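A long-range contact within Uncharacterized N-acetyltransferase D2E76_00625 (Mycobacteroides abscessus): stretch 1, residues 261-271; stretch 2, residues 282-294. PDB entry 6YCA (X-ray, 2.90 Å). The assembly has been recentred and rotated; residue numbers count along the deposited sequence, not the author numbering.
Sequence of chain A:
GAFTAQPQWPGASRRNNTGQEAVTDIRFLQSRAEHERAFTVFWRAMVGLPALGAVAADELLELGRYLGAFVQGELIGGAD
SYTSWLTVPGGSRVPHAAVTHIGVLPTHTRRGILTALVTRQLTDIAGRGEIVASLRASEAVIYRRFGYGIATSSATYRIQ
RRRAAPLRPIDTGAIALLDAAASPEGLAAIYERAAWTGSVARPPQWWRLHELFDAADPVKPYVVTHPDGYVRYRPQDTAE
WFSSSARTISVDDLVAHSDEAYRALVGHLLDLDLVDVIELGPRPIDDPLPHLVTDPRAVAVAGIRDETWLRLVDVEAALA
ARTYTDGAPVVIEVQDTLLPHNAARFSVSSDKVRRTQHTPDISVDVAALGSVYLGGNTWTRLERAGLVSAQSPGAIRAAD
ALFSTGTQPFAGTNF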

ATOM      1  N   ALA A 261     -20.251 -34.727  -0.087  1.00 21.22           N
ATOM      2  CA  ALA A 261     -18.903 -34.496   0.422  1.00 20.38           C
ATOM      3  C   ALA A 261     -18.466 -33.057   0.179  1.00 22.59           C
ATOM      4  O   ALA A 261     -17.813 -32.450   1.036  1.00 26.53           O
ATOM      5  CB  ALA A 261     -17.924 -35.470  -0.229  1.00 20.40           C
ATOM      6  N   TYR A 262     -18.818 -32.494  -0.982  1.00 21.14           N
ATOM      7  CA  TYR A 262     -18.442 -31.116  -1.289  1.00 18.47           C
ATOM      8  C   TYR A 262     -19.074 -30.145  -0.299  1.00 19.47           C
ATOM      9  O   TYR A 262     -18.385 -29.302   0.289  1.00 18.18           O
ATOM     10  CB  TYR A 262     -18.857 -30.766  -2.719  1.00 18.52           C
ATOM     11  CG  TYR A 262     -18.601 -29.322  -3.097  1.00 17.91           C
ATOM     12  CD1 TYR A 262     -17.328 -28.899  -3.465  1.00 17.19           C
ATOM     13  CD2 TYR A 262     -19.624 -28.379  -3.085  1.00 20.21           C
ATOM     14  CE1 TYR A 262     -17.079 -27.582  -3.815  1.00 17.12           C
ATOM     15  CE2 TYR A 262     -19.386 -27.056  -3.430  1.00 22.21           C
ATOM     16  CZ  TYR A 262     -18.109 -26.663  -3.794  1.00 20.00           C
ATOM     17  OH  TYR A 262     -17.855 -25.353  -4.136  1.00 17.68           O
ATOM     18  N   ARG A 263     -20.391 -30.255  -0.093  1.00 21.23           N
ATOM     19  CA  ARG A 263     -21.071 -29.335   0.814  1.00 19.47           C
ATOM     20  C   ARG A 263     -20.625 -29.539   2.256  1.00 19.64           C
ATOM     21  O   ARG A 263     -20.422 -28.563   2.988  1.00 24.60           O
ATOM     22  CB  ARG A 263     -22.588 -29.460   0.669  1.00 20.49           C
ATOM     23  CG  ARG A 263     -23.123 -28.980  -0.674  1.00 21.67           C
ATOM     24  CD  ARG A 263     -24.635 -29.026  -0.701  1.00 23.05           C
ATOM     25  NE  ARG A 263     -25.114 -30.399  -0.594  1.00 31.03           N
ATOM     26  CZ  ARG A 263     -25.464 -31.156  -1.632  1.00 40.78           C
ATOM     27  NH1 ARG A 263     -25.397 -30.668  -2.864  1.00 40.61           N
ATOM     28  NH2 ARG A 263     -25.887 -32.400  -1.439  1.00 45.18           N
ATOM     29  N   ALA A 264     -20.451 -30.795   2.678  1.00 19.83           N
ATOM     30  CA  ALA A 264     -20.023 -31.050   4.049  1.00 19.96           C
ATOM     31  C   ALA A 264     -18.629 -30.490   4.300  1.00 20.80           C
ATOM     32  O   ALA A 264     -18.388 -29.847   5.329  1.00 24.69           O
ATOM     33  CB  ALA A 264     -20.065 -32.546   4.344  1.00 20.65           C
ATOM     34  N   LEU A 265     -17.704 -30.696   3.357  1.00 21.31           N
ATOM     35  CA  LEU A 265     -16.345 -30.190   3.528  1.00 20.95           C
ATOM     36  C   LEU A 265     -16.302 -28.670   3.496  1.00 19.70           C
ATOM     37  O   LEU A 265     -15.627 -28.049   4.323  1.00 21.26           O
ATOM     38  CB  LEU A 265     -15.417 -30.787   2.473  1.00 21.36           C
ATOM     39  CG  LEU A 265     -15.115 -32.267   2.683  1.00 18.22           C
ATOM     40  CD1 LEU A 265     -14.344 -32.819   1.505  1.00 18.03           C
ATOM     41  CD2 LEU A 265     -14.341 -32.442   3.972  1.00 18.44           C
ATOM     42  N   VAL A 266     -16.997 -28.052   2.538  1.00 21.47           N
ATOM     43  CA  VAL A 266     -17.064 -26.592   2.498  1.00 22.56           C
ATOM     44  C   VAL A 266     -17.773 -26.053   3.734  1.00 23.42           C
ATOM     45  O   VAL A 266     -17.343 -25.055   4.331  1.00 20.19           O
ATOM     46  CB  VAL A 266     -17.747 -26.127   1.199  1.00 19.53           C
ATOM     47  CG1 VAL A 266     -18.066 -24.643   1.267  1.00 19.87           C
ATOM     48  CG2 VAL A 266     -16.859 -26.428   0.007  1.00 16.70           C
ATOM     49  N   GLY A 267     -18.862 -26.710   4.143  1.00 23.10           N
ATOM     50  CA  GLY A 267     -19.564 -26.296   5.344  1.00 22.33           C
ATOM     51  C   GLY A 267     -18.709 -26.365   6.593  1.00 20.59           C
ATOM     52  O   GLY A 267     -18.844 -25.525   7.485  1.00 27.13           O
ATOM     53  N   HIS A 268     -17.808 -27.348   6.667  1.00 18.73           N
ATOM     54  CA  HIS A 268     -16.886 -27.414   7.794  1.00 18.87           C
ATOM     55  C   HIS A 268     -16.050 -26.146   7.883  1.00 21.27           C
ATOM     56  O   HIS A 268     -15.852 -25.598   8.974  1.00 22.95           O
ATOM     57  CB  HIS A 268     -15.962 -28.624   7.653  1.00 18.81           C
ATOM     58  CG  HIS A 268     -14.782 -28.580   8.572  1.00 18.96           C
ATOM     59  ND1 HIS A 268     -14.838 -29.015   9.880  1.00 21.25           N
ATOM     60  CD2 HIS A 268     -13.522 -28.118   8.384  1.00 18.64           C
ATOM     61  CE1 HIS A 268     -13.659 -28.840  10.451  1.00 19.78           C
ATOM     62  NE2 HIS A 268     -12.845 -28.292   9.565  1.00 19.19           N
ATOM     63  N   LEU A 269     -15.557 -25.666   6.739  1.00 24.98           N
ATOM     64  CA  LEU A 269     -14.761 -24.444   6.709  1.00 21.58           C
ATOM     65  C   LEU A 269     -15.598 -23.233   7.098  1.00 22.69           C
ATOM     66  O   LEU A 269     -15.138 -22.373   7.858  1.00 28.07           O
ATOM     67  CB  LEU A 269     -14.159 -24.267   5.315  1.00 17.14           C
ATOM     68  CG  LEU A 269     -13.174 -25.357   4.879  1.00 16.92           C
ATOM     69  CD1 LEU A 269     -12.794 -25.197   3.420  1.00 19.54           C
ATOM     70  CD2 LEU A 269     -11.926 -25.313   5.752  1.00 17.18           C
ATOM     71  N   LEU A 270     -16.833 -23.150   6.601  1.00 20.61           N
ATOM     72  CA  LEU A 270     -17.665 -21.995   6.911  1.00 21.90           C
ATOM     73  C   LEU A 270     -18.029 -21.923   8.386  1.00 21.23           C
ATOM     74  O   LEU A 270     -18.319 -20.833   8.885  1.00 26.64           O
ATOM     75  CB  LEU A 270     -18.940 -22.022   6.069  1.00 23.76           C
ATOM     76  CG  LEU A 270     -18.768 -22.077   4.550  1.00 21.02           C
ATOM     77  CD1 LEU A 270     -20.122 -22.143   3.873  1.00 19.26           C
ATOM     78  CD2 LEU A 270     -17.973 -20.881   4.048  1.00 17.87           C
ATOM     79  N   ASP A 271     -17.956 -23.040   9.103  1.00 21.90           N
ATOM     80  CA  ASP A 271     -18.357 -23.110  10.500  1.00 26.51           C
ATOM     81  C   ASP A 271     -17.162 -23.144  11.446  1.00 29.00           C
ATOM     82  O   ASP A 271     -17.342 -23.340  12.653  1.00 35.16           O
ATOM     83  CB  ASP A 271     -19.219 -24.355  10.718  1.00 34.05           C
ATOM     84  CG  ASP A 271     -20.142 -24.231  11.911  1.00 47.03           C
ATOM     85  OD1 ASP A 271     -20.380 -23.097  12.377  1.00 52.71           O
ATOM     86  OD2 ASP A 271     -20.620 -25.277  12.396  1.00 53.28           O
ATOM     87  N   PRO A 282      -5.730 -23.886  -5.854  1.00 28.10           N
ATOM     88  CA  PRO A 282      -6.579 -23.636  -7.021  1.00 23.14           C
ATOM     89  C   PRO A 282      -7.879 -24.431  -6.964  1.00 19.98           C
ATOM     90  O   PRO A 282      -7.882 -25.539  -6.430  1.00 15.08           O
ATOM     91  CB  PRO A 282      -5.721 -24.147  -8.176  1.00 15.42           C
ATOM     92  CG  PRO A 282      -4.945 -25.242  -7.580  1.00 16.58           C
ATOM     93  CD  PRO A 282      -4.619 -24.794  -6.184  1.00 24.39           C
ATOM     94  N   ARG A 283      -8.954 -23.866  -7.496  1.00 22.42           N
ATOM     95  CA  ARG A 283     -10.269 -24.487  -7.546  1.00 22.28           C
ATOM     96  C   ARG A 283     -10.835 -24.342  -8.949  1.00 18.50           C
ATOM     97  O   ARG A 283     -10.322 -23.558  -9.757  1.00 19.31           O
ATOM     98  CB  ARG A 283     -11.211 -23.813  -6.537  1.00 26.63           C
ATOM     99  CG  ARG A 283     -10.864 -24.077  -5.082  1.00 27.69           C
ATOM    100  CD  ARG A 283     -10.934 -25.555  -4.759  1.00 24.20           C
ATOM    101  NE  ARG A 283     -12.238 -26.127  -5.075  1.00 24.11           N
ATOM    102  CZ  ARG A 283     -12.467 -27.432  -5.161  1.00 27.75           C
ATOM    103  NH1 ARG A 283     -11.477 -28.288  -4.952  1.00 32.68           N
ATOM    104  NH2 ARG A 283     -13.679 -27.882  -5.457  1.00 26.75           N
ATOM    105  N   PRO A 284     -11.869 -25.113  -9.291  1.00 15.34           N
ATOM    106  CA  PRO A 284     -12.498 -24.958 -10.608  1.00 15.66           C
ATOM    107  C   PRO A 284     -13.066 -23.559 -10.803  1.00 15.75           C
ATOM    108  O   PRO A 284     -13.524 -22.912  -9.860  1.00 15.69           O
ATOM    109  CB  PRO A 284     -13.621 -26.000 -10.588  1.00 16.03           C
ATOM    110  CG  PRO A 284     -13.186 -27.007  -9.600  1.00 15.89           C
ATOM    111  CD  PRO A 284     -12.421 -26.261  -8.551  1.00 15.46           C
ATOM    112  N   ILE A 285     -13.030 -23.092 -12.055  1.00 16.02           N
ATOM    113  CA  ILE A 285     -13.556 -21.764 -12.360  1.00 16.27           C
ATOM    114  C   ILE A 285     -15.073 -21.702 -12.229  1.00 17.68           C
ATOM    115  O   ILE A 285     -15.638 -20.605 -12.168  1.00 26.39           O
ATOM    116  CB  ILE A 285     -13.081 -21.242 -13.734  1.00 16.56           C
ATOM    117  CG1 ILE A 285     -13.696 -22.054 -14.870  1.00 17.04           C
ATOM    118  CG2 ILE A 285     -11.568 -21.269 -13.832  1.00 16.27           C
ATOM    119  CD1 ILE A 285     -13.369 -21.514 -16.232  1.00 17.47           C
ATOM    120  N   ASP A 286     -15.754 -22.847 -12.188  1.00 16.93           N
ATOM    121  CA  ASP A 286     -17.199 -22.893 -11.997  1.00 17.53           C
ATOM    122  C   ASP A 286     -17.581 -23.532 -10.665  1.00 23.71           C
ATOM    123  O   ASP A 286     -18.667 -24.102 -10.533  1.00 26.80           O
ATOM    124  CB  ASP A 286     -17.886 -23.612 -13.157  1.00 18.26           C
ATOM    125  CG  ASP A 286     -17.492 -25.082 -13.261  1.00 22.04           C
ATOM    126  OD1 ASP A 286     -16.517 -25.511 -12.602  1.00 22.55           O
ATOM    127  OD2 ASP A 286     -18.162 -25.815 -14.016  1.00 22.28           O
ATOM    128  N   ASP A 287     -16.704 -23.421  -9.671  1.00 16.75           N
ATOM    129  CA  ASP A 287     -16.985 -23.972  -8.358  1.00 19.50           C
ATOM    130  C   ASP A 287     -18.236 -23.310  -7.795  1.00 23.53           C
ATOM    131  O   ASP A 287     -18.303 -22.075  -7.737  1.00 34.55           O
ATOM    132  CB  ASP A 287     -15.803 -23.704  -7.429  1.00 22.64           C
ATOM    133  CG  ASP A 287     -15.623 -24.784  -6.379  1.00 34.48           C
ATOM    134  OD1 ASP A 287     -16.355 -25.796  -6.424  1.00 39.58           O
ATOM    135  OD2 ASP A 287     -14.736 -24.625  -5.511  1.00 38.64           O
ATOM    136  N   PRO A 288     -19.246 -24.073  -7.404  1.00 19.92           N
ATOM    137  CA  PRO A 288     -20.508 -23.457  -6.970  1.00 18.57           C
ATOM    138  C   PRO A 288     -20.473 -22.844  -5.576  1.00 18.11           C
ATOM    139  O   PRO A 288     -21.491 -22.866  -4.879  1.00 20.95           O
ATOM    140  CB  PRO A 288     -21.505 -24.621  -7.042  1.00 23.87           C
ATOM    141  CG  PRO A 288     -20.671 -25.838  -6.834  1.00 24.84           C
ATOM    142  CD  PRO A 288     -19.341 -25.541  -7.481  1.00 17.86           C
ATOM    143  N   LEU A 289     -19.326 -22.303  -5.152  1.00 17.42           N
ATOM    144  CA  LEU A 289     -19.270 -21.587  -3.876  1.00 17.38           C
ATOM    145  C   LEU A 289     -20.273 -20.444  -3.777  1.00 24.94           C
ATOM    146  O   LEU A 289     -20.962 -20.347  -2.746  1.00 30.19           O
ATOM    147  CB  LEU A 289     -17.842 -21.127  -3.557  1.00 16.74           C
ATOM    148  CG  LEU A 289     -16.814 -22.171  -3.129  1.00 24.72           C
ATOM    149  CD1 LEU A 289     -15.436 -21.544  -3.012  1.00 27.92           C
ATOM    150  CD2 LEU A 289     -17.224 -22.770  -1.804  1.00 29.56           C
ATOM    151  N   PRO A 290     -20.413 -19.558  -4.768  1.00 22.30           N
ATOM    152  CA  PRO A 290     -21.402 -18.479  -4.632  1.00 23.27           C
ATOM    153  C   PRO A 290     -22.820 -18.970  -4.414  1.00 24.25           C
ATOM    154  O   PRO A 290     -23.632 -18.237  -3.837  1.00 26.12           O
ATOM    155  CB  PRO A 290     -21.280 -17.721  -5.961  1.00 22.76           C
ATOM    156  CG  PRO A 290     -19.914 -18.014  -6.434  1.00 20.54           C
ATOM    157  CD  PRO A 290     -19.630 -19.420  -6.009  1.00 17.94           C
ATOM    158  N   HIS A 291     -23.140 -20.189  -4.830  1.00 20.00           N
ATOM    159  CA  HIS A 291     -24.492 -20.712  -4.702  1.00 36.38           C
ATOM    160  C   HIS A 291     -24.748 -21.415  -3.375  1.00 34.84           C
ATOM    161  O   HIS A 291     -25.880 -21.842  -3.125  1.00 33.07           O
ATOM    162  CB  HIS A 291     -24.810 -21.632  -5.880  1.00 32.88           C
ATOM    163  CG  HIS A 291     -24.770 -20.942  -7.207  1.00 31.56           C
ATOM    164  ND1 HIS A 291     -25.767 -20.091  -7.636  1.00 31.69           N
ATOM    165  CD2 HIS A 291     -23.858 -20.987  -8.208  1.00 28.83           C
ATOM    166  CE1 HIS A 291     -25.470 -19.637  -8.839  1.00 31.60           C
ATOM    167  NE2 HIS A 291     -24.316 -20.166  -9.209  1.00 32.32           N
ATOM    168  N   LEU A 292     -23.730 -21.553  -2.528  1.00 35.52           N
ATOM    169  CA  LEU A 292     -23.904 -22.190  -1.231  1.00 32.58           C
ATOM    170  C   LEU A 292     -24.334 -21.226  -0.135  1.00 31.68           C
ATOM    171  O   LEU A 292     -24.828 -21.675   0.903  1.00 37.83           O
ATOM    172  CB  LEU A 292     -22.590 -22.845  -0.797  1.00 25.45           C
ATOM    173  CG  LEU A 292     -22.251 -24.170  -1.467  1.00 26.46           C
ATOM    174  CD1 LEU A 292     -20.877 -24.638  -1.039  1.00 27.20           C
ATOM    175  CD2 LEU A 292     -23.294 -25.202  -1.114  1.00 31.48           C
ATOM    176  N   VAL A 293     -24.178 -19.922  -0.342  1.00 25.92           N
ATOM    177  CA  VAL A 293     -24.368 -18.941   0.717  1.00 27.03           C
ATOM    178  C   VAL A 293     -25.464 -17.964   0.325  1.00 30.85           C
ATOM    179  O   VAL A 293     -25.689 -17.688  -0.858  1.00 38.18           O
ATOM    180  CB  VAL A 293     -23.056 -18.195   1.046  1.00 31.77           C
ATOM    181  CG1 VAL A 293     -22.076 -19.125   1.763  1.00 28.50           C
ATOM    182  CG2 VAL A 293     -22.437 -17.637  -0.226  1.00 19.97           C
ATOM    183  N   THR A 294     -26.141 -17.425   1.343  1.00 27.52           N
ATOM    184  CA  THR A 294     -27.181 -16.430   1.111  1.00 28.24           C
ATOM    185  C   THR A 294     -26.616 -15.139   0.541  1.00 29.58           C
ATOM    186  O   THR A 294     -27.356 -14.389  -0.105  1.00 24.85           O
ATOM    187  CB  THR A 294     -27.935 -16.124   2.404  1.00 31.22           C
ATOM    188  OG1 THR A 294     -27.054 -15.461   3.315  1.00 43.35           O
ATOM    189  CG2 THR A 294     -28.434 -17.397   3.044  1.00 26.36           C
TER

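The contact between these two stretches is a small, mainly apolar packing of one helix face against a segment containing a type I turn, with a single tyrosine hydroxyl reaching a buried carboxylate. It illustrates a general principle: a helix can hold a neighbouring segment by presenting side chains spaced three to four residues apart. Here Tyr 262, Val 266 and Leu 270 fall on successive turns of the helix, each with its CA-to-CB bond directed toward the partner.

Tyr 262 contributes most. Its t rotamer extends the ring along Pro 288, Leu 289 and Leu 292, with CE2 of Tyr 262 3.7 Å from CD1 of Leu 292 and 3.8 Å from CG of Pro 288. A tyrosine suits this place because its ring is greasy along its length and polar at its tip: OH of Tyr 262 donates a weak hydrogen bond to OD1 of Asp 287, at 2.8 Å. The other carboxylate oxygen is engaged within its own stretch, where NE of Arg 283 lies 2.9 Å from OD2 of Asp 287 in a salt bridge. A type I turn from Pro 284 to Asp 287 follows directly after Arg 283, and the salt bridge offsets the charge of the buried carboxylate. The same arginine meets the ring edge, NH2 of Arg 283 being 3.8 Å from CE1 of Tyr 262.

CG1 of Val 266 sits 3.6 Å from CD1 of Leu 292 and 3.7 Å from CD2 of Leu 289, so a compact branched residue touches both leucines. Leu 292 also packs against the aliphatic part of Arg 263, where CG of Arg 263 is 3.8 Å from CD2 of Leu 292. A looser touch, CD1 of Leu 270 to CG1 of Val 293 at 4.2 Å, completes the contact, which buries 351 Å², both sides summed.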